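Local coordinates for protein CRISPR system Cmr subunit Cmr6 (Pyrococcus furiosus, PDB 4W8V) that binds RNA as a subunit of the type III-B Cmr ribonucleoprotein complex, which it caps together with Cmr1 in CRISPR defence against invading nucleic acids, at residues I15-F19 with T215-F219; V58-T63 with L221-A225; F144-I150 with P202-G208. All coordinates share one frame. Residues are numbered along the deposited sequence.

Interaction 1: residues I15-F19 with T215-F219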
loop_
_atom_site.group_PDB
_atom_site.type_symbol
_atom_site.label_atom_id
_atom_site.label_comp_id
_atom_site.label_asym_id
_atom_site.label_seq_id
_atom_site.Cartn_x
_atom_site.Cartn_y
_atom_site.Cartn_z
ATOM N N ILE A 15 12.207 8.345 7.209
ATOM C CA ILE A 15 12.677 6.965 7.265
ATOM C C ILE A 15 12.694 6.399 5.851
ATOM O O ILE A 15 11.672 6.397 5.167
ATOM C CB ILE A 15 11.794 6.074 8.163
ATOM C CG1 ILE A 15 11.486 6.771 9.492
ATOM C CG2 ILE A 15 12.463 4.726 8.389
ATOM C CD1 ILE A 15 12.720 7.174 10.287
ATOM N N THR A 16 13.853 5.934 5.397
ATOM C CA THR A 16 13.948 5.391 4.052
ATOM C C THR A 16 14.580 4.011 3.992
ATOM O O THR A 16 15.256 3.575 4.921
ATOM C CB THR A 16 14.753 6.314 3.133
ATOM O OG1 THR A 16 16.160 6.128 3.365
ATOM C CG2 THR A 16 14.375 7.768 3.357
ATOM N N GLY A 17 14.341 3.336 2.873
ATOM C CA GLY A 17 14.998 2.085 2.555
ATOM C C GLY A 17 15.085 1.873 1.057
ATOM O O GLY A 17 14.380 2.514 0.292
ATOM N N LYS A 18 15.962 0.972 0.636
ATOM C CA LYS A 18 16.070 0.604 -0.767
ATOM C C LYS A 18 15.388 -0.733 -1.026
ATOM O O LYS A 18 15.664 -1.713 -0.346
ATOM C CB LYS A 18 17.530 0.530 -1.198
ATOM C CG LYS A 18 18.260 1.851 -1.187
ATOM C CD LYS A 18 19.631 1.683 -1.806
ATOM C CE LYS A 18 20.484 2.926 -1.660
ATOM N NZ LYS A 18 21.893 2.610 -2.011
ATOM N N PHE A 19 14.505 -0.768 -2.020
ATOM C CA PHE A 19 13.702 -1.956 -2.300
ATOM C C PHE A 19 13.891 -2.395 -3.738
ATOM O O PHE A 19 14.023 -1.565 -4.627
ATOM C CB PHE A 19 12.220 -1.684 -2.017
ATOM C CG PHE A 19 11.905 -1.500 -0.552
ATOM C CD1 PHE A 19 12.378 -0.392 0.147
ATOM C CD2 PHE A 19 11.128 -2.432 0.122
ATOM C CE1 PHE A 19 12.091 -0.217 1.490
ATOM C CE2 PHE A 19 10.836 -2.272 1.470
ATOM C CZ PHE A 19 11.307 -1.163 2.157
ATOM N N THR A 215 6.430 7.574 12.787
ATOM C CA THR A 215 6.835 7.453 11.397
ATOM C C THR A 215 7.536 6.122 11.148
ATOM O O THR A 215 7.340 5.491 10.106
ATOM C CB THR A 215 7.753 8.627 10.996
ATOM O OG1 THR A 215 7.033 9.853 11.162
ATOM C CG2 THR A 215 8.208 8.510 9.553
ATOM N N GLU A 216 8.337 5.688 12.115
ATOM C CA GLU A 216 9.051 4.421 11.984
ATOM C C GLU A 216 8.096 3.240 11.904
ATOM O O GLU A 216 8.316 2.315 11.125
ATOM C CB GLU A 216 10.025 4.226 13.145
ATOM C CG GLU A 216 11.361 4.913 12.926
ATOM C CD GLU A 216 12.295 4.782 14.112
ATOM O OE1 GLU A 216 11.812 4.479 15.227
ATOM O OE2 GLU A 216 13.513 4.988 13.923
ATOM N N LYS A 217 7.047 3.278 12.722
ATOM C CA LYS A 217 6.024 2.251 12.704
ATOM C C LYS A 217 5.373 2.197 11.328
ATOM O O LYS A 217 5.168 1.118 10.770
ATOM C CB LYS A 217 4.977 2.518 13.780
ATOM C CG LYS A 217 5.526 2.457 15.186
ATOM C CD LYS A 217 4.410 2.474 16.209
ATOM C CE LYS A 217 4.968 2.547 17.627
ATOM N NZ LYS A 217 3.881 2.588 18.648
ATOM N N ALA A 218 5.081 3.378 10.789
ATOM C CA ALA A 218 4.499 3.522 9.462
ATOM C C ALA A 218 5.357 2.832 8.416
ATOM O O ALA A 218 4.861 2.111 7.549
ATOM C CB ALA A 218 4.318 5.001 9.111
ATOM N N PHE A 219 6.655 3.049 8.520
ATOM C CA PHE A 219 7.613 2.465 7.600
ATOM C C PHE A 219 7.576 0.943 7.668
ATOM O O PHE A 219 7.730 0.256 6.661
ATOM C CB PHE A 219 9.023 2.983 7.912
ATOM C CG PHE A 219 10.056 2.540 6.919
ATOM C CD1 PHE A 219 10.112 3.112 5.654
ATOM C CD2 PHE A 219 10.953 1.540 7.235
ATOM C CE1 PHE A 219 11.049 2.694 4.728
ATOM C CE2 PHE A 219 11.907 1.123 6.318
ATOM C CZ PHE A 219 11.953 1.702 5.062
#

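Interaction 2: residues V58-T63 with L221-A225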
loop_
_atom_site.group_PDB
_atom_site.type_symbol
_atom_site.label_atom_id
_atom_site.label_comp_id
_atom_site.label_asym_id
_atom_site.label_seq_id
_atom_site.Cartn_x
_atom_site.Cartn_y
_atom_site.Cartn_z
ATOM N N VAL A 58 -2.411 0.459 -0.089
ATOM C CA VAL A 58 -2.093 -0.919 0.257
ATOM C C VAL A 58 -1.742 -1.074 1.756
ATOM O O VAL A 58 -2.078 -2.083 2.367
ATOM C CB VAL A 58 -0.946 -1.462 -0.618
ATOM C CG1 VAL A 58 0.372 -0.725 -0.325
ATOM C CG2 VAL A 58 -0.786 -2.971 -0.425
ATOM N N THR A 59 -1.098 -0.068 2.353
ATOM C CA THR A 59 -0.752 -0.117 3.777
ATOM C C THR A 59 -1.983 0.080 4.667
ATOM O O THR A 59 -2.109 -0.585 5.679
ATOM C CB THR A 59 0.321 0.944 4.145
ATOM O OG1 THR A 59 1.482 0.740 3.348
ATOM C CG2 THR A 59 0.728 0.824 5.592
ATOM N N ARG A 60 -2.856 1.018 4.304
ATOM C CA ARG A 60 -4.207 1.117 4.859
ATOM C C ARG A 60 -4.919 -0.242 4.847
ATOM O O ARG A 60 -5.450 -0.703 5.849
ATOM C CB ARG A 60 -5.088 2.073 4.040
ATOM C CG ARG A 60 -5.020 3.557 4.286
ATOM C CD ARG A 60 -6.192 4.166 3.498
ATOM N NE ARG A 60 -6.115 5.610 3.299
ATOM C CZ ARG A 60 -6.659 6.507 4.113
ATOM N NH1 ARG A 60 -7.296 6.111 5.200
ATOM N NH2 ARG A 60 -6.546 7.801 3.852
ATOM N N HIS A 61 -4.947 -0.838 3.662
ATOM C CA HIS A 61 -5.651 -2.081 3.407
ATOM C C HIS A 61 -5.185 -3.176 4.329
ATOM O O HIS A 61 -5.993 -3.912 4.901
ATOM C CB HIS A 61 -5.451 -2.506 1.952
ATOM C CG HIS A 61 -6.169 -3.763 1.576
ATOM N ND1 HIS A 61 -5.674 -5.018 1.865
ATOM C CD2 HIS A 61 -7.324 -3.965 0.894
ATOM C CE1 HIS A 61 -6.506 -5.937 1.401
ATOM N NE2 HIS A 61 -7.509 -5.326 0.807
ATOM N N LEU A 62 -3.872 -3.275 4.471
ATOM C CA LEU A 62 -3.249 -4.229 5.373
ATOM C C LEU A 62 -3.834 -4.116 6.770
ATOM O O LEU A 62 -4.207 -5.126 7.380
ATOM C CB LEU A 62 -1.735 -4.006 5.416
ATOM C CG LEU A 62 -0.929 -4.793 6.447
ATOM C CD1 LEU A 62 -1.102 -6.281 6.274
ATOM C CD2 LEU A 62 0.546 -4.424 6.342
ATOM N N THR A 63 -3.935 -2.884 7.268
ATOM C CA THR A 63 -4.368 -2.676 8.644
ATOM C C THR A 63 -5.860 -2.936 8.837
ATOM O O THR A 63 -6.282 -3.287 9.935
ATOM C CB THR A 63 -4.043 -1.250 9.135
ATOM O OG1 THR A 63 -4.933 -0.316 8.523
ATOM C CG2 THR A 63 -2.601 -0.884 8.783
ATOM N N LEU A 221 5.007 -0.911 8.552
ATOM C CA LEU A 221 3.796 -1.349 7.904
ATOM C C LEU A 221 3.980 -1.338 6.386
ATOM O O LEU A 221 3.539 -2.247 5.700
ATOM C CB LEU A 221 2.616 -0.472 8.334
ATOM C CG LEU A 221 2.128 -0.712 9.765
ATOM C CD1 LEU A 221 1.012 0.243 10.113
ATOM C CD2 LEU A 221 1.682 -2.167 9.945
ATOM N N VAL A 222 4.666 -0.328 5.868
ATOM C CA VAL A 222 4.861 -0.205 4.425
ATOM C C VAL A 222 5.713 -1.358 3.895
ATOM O O VAL A 222 5.404 -1.953 2.850
ATOM C CB VAL A 222 5.508 1.152 4.090
ATOM C CG1 VAL A 222 6.143 1.149 2.702
ATOM C CG2 VAL A 222 4.482 2.263 4.230
ATOM N N LYS A 223 6.777 -1.671 4.637
ATOM C CA LYS A 223 7.602 -2.840 4.393
ATOM C C LYS A 223 6.744 -4.082 4.296
ATOM O O LYS A 223 6.830 -4.851 3.336
ATOM C CB LYS A 223 8.623 -3.037 5.526
ATOM C CG LYS A 223 10.047 -2.606 5.227
ATOM C CD LYS A 223 10.971 -2.832 6.435
ATOM C CE LYS A 223 11.399 -4.293 6.553
ATOM N NZ LYS A 223 12.328 -4.692 5.457
ATOM N N LEU A 224 5.964 -4.294 5.347
ATOM C CA LEU A 224 5.096 -5.447 5.456
ATOM C C LEU A 224 4.172 -5.526 4.244
ATOM O O LEU A 224 4.017 -6.575 3.624
ATOM C CB LEU A 224 4.299 -5.359 6.760
ATOM C CG LEU A 224 3.420 -6.509 7.229
ATOM C CD1 LEU A 224 4.159 -7.836 7.143
ATOM C CD2 LEU A 224 2.993 -6.210 8.653
ATOM N N ALA A 225 3.590 -4.396 3.880
ATOM C CA ALA A 225 2.607 -4.363 2.798
ATOM C C ALA A 225 3.234 -4.596 1.411
ATOM O O ALA A 225 2.626 -5.229 0.548
ATOM C CB ALA A 225 1.844 -3.028 2.844
#

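Interaction 3: residues F144-I150 with P202-G208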
loop_
_atom_site.group_PDB
_atom_site.type_symbol
_atom_site.label_atom_id
_atom_site.label_comp_id
_atom_site.label_asym_id
_atom_site.label_seq_id
_atom_site.Cartn_x
_atom_site.Cartn_y
_atom_site.Cartn_z
ATOM N N PHE A 144 3.327 9.936 2.913
ATOM C CA PHE A 144 3.678 8.760 2.152
ATOM C C PHE A 144 4.264 9.201 0.834
ATOM O O PHE A 144 3.527 9.485 -0.114
ATOM C CB PHE A 144 2.469 7.854 1.941
ATOM C CG PHE A 144 2.067 7.107 3.171
ATOM C CD1 PHE A 144 1.223 7.688 4.115
ATOM C CD2 PHE A 144 2.535 5.822 3.393
ATOM C CE1 PHE A 144 0.874 6.992 5.261
ATOM C CE2 PHE A 144 2.182 5.124 4.525
ATOM C CZ PHE A 144 1.362 5.714 5.464
ATOM N N PHE A 145 5.597 9.260 0.792
ATOM C CA PHE A 145 6.318 9.695 -0.396
ATOM C C PHE A 145 6.152 8.717 -1.523
ATOM O O PHE A 145 5.864 7.534 -1.316
ATOM C CB PHE A 145 7.824 9.866 -0.126
ATOM C CG PHE A 145 8.155 10.967 0.837
ATOM C CD1 PHE A 145 7.972 12.291 0.488
ATOM C CD2 PHE A 145 8.669 10.672 2.088
ATOM C CE1 PHE A 145 8.275 13.301 1.371
ATOM C CE2 PHE A 145 8.972 11.663 2.984
ATOM C CZ PHE A 145 8.782 12.989 2.629
ATOM N N ASP A 146 6.369 9.218 -2.728
ATOM C CA ASP A 146 6.410 8.367 -3.886
ATOM C C ASP A 146 7.641 7.464 -3.824
ATOM O O ASP A 146 8.720 7.863 -3.342
ATOM C CB ASP A 146 6.385 9.221 -5.155
ATOM C CG ASP A 146 5.075 10.011 -5.297
ATOM O OD1 ASP A 146 4.009 9.400 -5.471
ATOM O OD2 ASP A 146 5.097 11.237 -5.200
ATOM N N ALA A 147 7.461 6.231 -4.281
ATOM C CA ALA A 147 8.561 5.287 -4.384
ATOM C C ALA A 147 9.169 5.428 -5.756
ATOM O O ALA A 147 8.470 5.300 -6.756
ATOM C CB ALA A 147 8.090 3.882 -4.153
ATOM N N ILE A 148 10.474 5.672 -5.809
ATOM C CA ILE A 148 11.104 6.123 -7.043
ATOM C C ILE A 148 12.298 5.246 -7.469
ATOM O O ILE A 148 13.075 4.812 -6.628
ATOM C CB ILE A 148 11.529 7.584 -6.872
ATOM C CG1 ILE A 148 12.378 7.730 -5.598
ATOM C CG2 ILE A 148 10.306 8.478 -6.759
ATOM C CD1 ILE A 148 12.416 9.098 -5.021
ATOM N N PRO A 149 12.412 4.956 -8.774
ATOM C CA PRO A 149 13.516 4.180 -9.323
ATOM C C PRO A 149 14.852 4.839 -8.999
ATOM O O PRO A 149 14.983 6.047 -9.142
ATOM C CB PRO A 149 13.250 4.197 -10.834
ATOM C CG PRO A 149 11.824 4.443 -10.960
ATOM C CD PRO A 149 11.461 5.349 -9.826
ATOM N N ILE A 150 15.805 4.049 -8.522
ATOM C CA ILE A 150 17.150 4.533 -8.244
ATOM C C ILE A 150 18.017 4.292 -9.474
ATOM O O ILE A 150 18.562 3.200 -9.664
ATOM C CB ILE A 150 17.749 3.852 -7.011
ATOM C CG1 ILE A 150 16.757 3.989 -5.846
ATOM C CG2 ILE A 150 19.127 4.470 -6.701
ATOM C CD1 ILE A 150 17.089 3.203 -4.600
ATOM N N PRO A 202 15.633 -1.373 -8.669
ATOM C CA PRO A 202 15.700 -0.733 -7.353
ATOM C C PRO A 202 14.813 0.502 -7.215
ATOM O O PRO A 202 14.800 1.349 -8.109
ATOM C CB PRO A 202 17.171 -0.349 -7.231
ATOM C CG PRO A 202 17.660 -0.230 -8.625
ATOM C CD PRO A 202 16.855 -1.155 -9.468
ATOM N N PHE A 203 14.086 0.584 -6.099
ATOM C CA PHE A 203 13.247 1.722 -5.770
ATOM C C PHE A 203 13.638 2.269 -4.407
ATOM O O PHE A 203 13.973 1.515 -3.502
ATOM C CB PHE A 203 11.743 1.342 -5.768
ATOM C CG PHE A 203 11.164 1.171 -7.137
ATOM C CD1 PHE A 203 11.434 0.038 -7.877
ATOM C CD2 PHE A 203 10.352 2.147 -7.688
ATOM C CE1 PHE A 203 10.917 -0.112 -9.149
ATOM C CE2 PHE A 203 9.824 2.008 -8.956
ATOM C CZ PHE A 203 10.101 0.883 -9.687
ATOM N N LEU A 204 13.581 3.589 -4.264
ATOM C CA LEU A 204 13.648 4.208 -2.951
ATOM C C LEU A 204 12.236 4.376 -2.379
ATOM O O LEU A 204 11.345 4.882 -3.044
ATOM C CB LEU A 204 14.347 5.558 -3.032
ATOM C CG LEU A 204 14.779 6.167 -1.703
ATOM C CD1 LEU A 204 16.028 5.462 -1.197
ATOM C CD2 LEU A 204 15.038 7.635 -1.881
ATOM N N VAL A 205 12.057 3.970 -1.131
ATOM C CA VAL A 205 10.766 3.979 -0.467
ATOM C C VAL A 205 10.888 4.723 0.851
ATOM O O VAL A 205 11.804 4.454 1.632
ATOM C CB VAL A 205 10.267 2.550 -0.198
ATOM C CG1 VAL A 205 8.986 2.565 0.626
ATOM C CG2 VAL A 205 10.081 1.780 -1.517
ATOM N N ALA A 206 9.981 5.659 1.115
ATOM C CA ALA A 206 10.124 6.502 2.291
ATOM C C ALA A 206 8.815 7.028 2.845
ATOM O O ALA A 206 7.851 7.224 2.117
ATOM C CB ALA A 206 11.041 7.682 1.963
ATOM N N VAL A 207 8.815 7.293 4.144
ATOM C CA VAL A 207 7.713 7.973 4.803
ATOM C C VAL A 207 8.287 9.056 5.718
ATOM O O VAL A 207 9.411 8.942 6.160
ATOM C CB VAL A 207 6.830 6.997 5.623
ATOM C CG1 VAL A 207 6.216 5.937 4.715
ATOM C CG2 VAL A 207 7.614 6.353 6.754
ATOM N N GLY A 208 7.510 10.099 5.997
ATOM C CA GLY A 208 7.989 11.208 6.801
ATOM C C GLY A 208 6.988 11.740 7.807
ATOM O O GLY A 208 5.779 11.602 7.634
HETATM O O HOH W 1 5.295 5.923 1.049
HETATM O O HOH W 2 8.303 6.103 -1.009
#

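Interaction 1: residues I15-F19 with T215-F219
Ile15 lays its CG2 methyl over one face of the Phe219 ring, 3.8 Å from the ring centroid and 22° off the normal, a CH-pi contact that suits a branched aliphatic side chain facing a flat aromatic one. Its other branch runs along the helix: Ile15 CG1 lies 3.7 Å from Thr215 CG2, and Ile15 CD1 meets the aliphatic part of Glu216 at CG, also 3.7 Å away. Thr215 can turn a methyl to the strand because its hydroxyl is hydrogen-bonded to the backbone oxygen of Asp211, one turn back. Farther along the strand the Phe219 ring reaches the backbone itself, with Phe219 CZ 3.6 Å from Gly17 N. A side chain on Gly17 would point at the helix and bring its CB only about 3.1 Å from Phe219 CZ, so glycine leaves the space the ring needs. Phe19, which also points toward the helix, closes the row by offering its ring edge, Phe19 CE1 to Phe219 CZ being 4.1 Å. Thr16 and Lys18 point the other way. The axes of the two short segments approach to 8.9 Å, with N-to-C directions 25° apart, and 297 Å² is buried. A helix lying against an inner strand of a four-stranded antiparallel sheet is typical of the ferredoxin-like fold of RAMP proteins, here formed within the C-terminal part of Cmr6.

Interaction 2: residues V58-T63 with L221-A225
Helices 52-68 and 212-228 probably correspond to the two connecting helices of the ferredoxin-like RAMP fold, and here they cross at 90° with their local axes 8.9 Å apart, burying 332 Å² of surface. Val58 comes first: its CG1 lies 4.2 Å from Ala225 CB, a loose apolar contact, and the valine also touches Leu229 and Val231 beyond the second segment. Thr59 stands at the crossing, where its CA is 5.5 Å from that of Ala225. Two small residues allow the backbones this close approach. Thr59 CG2 packs 3.6 Å from Leu221 CB, while Thr59 OG1 lies 3.5 Å from Val222 CG2; the hydroxyl tolerates these apolar surroundings because it is hydrogen-bonded to Ile55 O in its own helix. Arg60 points away from helix 212-228, as a charged residue should beside a buried interface. One turn after Val58, Leu62 supplies the reach that the smaller residues lack: CD2 sits between neighbours, 3.7 Å from Leu224 CG and 4.0 Å from Ala225 CB, and approaches the helix backbone at Leu221 O, 3.8 Å away. Leu109 of helix 108-116 also packs on Leu62, and Leu129 of helix 122-133 on Leu221. Thr63, also buried, closes the segment with CG2 4.0 Å from Leu221 CD1. Its hydroxyl is satisfied within the helix, since Thr63 OG1 donates a hydrogen bond of 2.8 Å to Arg60 O.

Interaction 3: residues F144-I150 with P202-G208
This is an antiparallel strand pairing at one margin of the four-stranded sheet, where the outer strand 143-149 runs beside 202-209 and is broken midway. The regular end is held by three backbone hydrogen bonds: Ile148 N to Leu204 O (3.0 Å), Leu204 N to Ile148 O (2.7 Å) and Ile150 N to Pro202 O (2.9 Å). Pro149, which has no amide hydrogen, fits between them in a non-hydrogen-bonded pair with Phe203, and its CG packs 3.7 Å from Phe203 CE2. Toward Phe144 the register shifts by one residue. Only a weak bond, Phe145 N to Ala206 O at 3.3 Å, spans the gap directly, and two waters fill it: one donates to Phe145 O and Ala206 O, the other donates to Phe145 O and accepts from Ala206 N, 2.7 Å away. Phe145 CE2 lies 3.7 Å from Gly208 N, in space that a CB on Gly208 would crowd. Past the break, Phe144 CD2 meets Val207 CG1 at 3.9 Å. Phe144 and Ala147 also touch Ile55 of helix 52-68, Val205 and Val207 pack against helix 212-228, and strand 202-209 bonds along its other edge to strand 13-21.

From the N terminus, strand 13-21 comes first, then helix 52-68, strand 143-149, strand 202-209 and helix 212-228. Interaction 3 closes the shortest loop, pairing the third of these elements with the fourth, and it falls within the spans of both other contacts. Helix 212-228 then returns first to strand 13-21 in interaction 1 and, less than two turns farther on, to helix 52-68 in interaction 2, so these two cross. Interaction 3 adds strand 143-149 to the edge of the sheet that holds strand 13-21. The seams are direct: Phe19 CZ lies 3.6 Å from Lys223 CG, Val222 CG2 lies 3.7 Å from Phe144 CE2, and strands 13-21 and 202-209 are sheet neighbours.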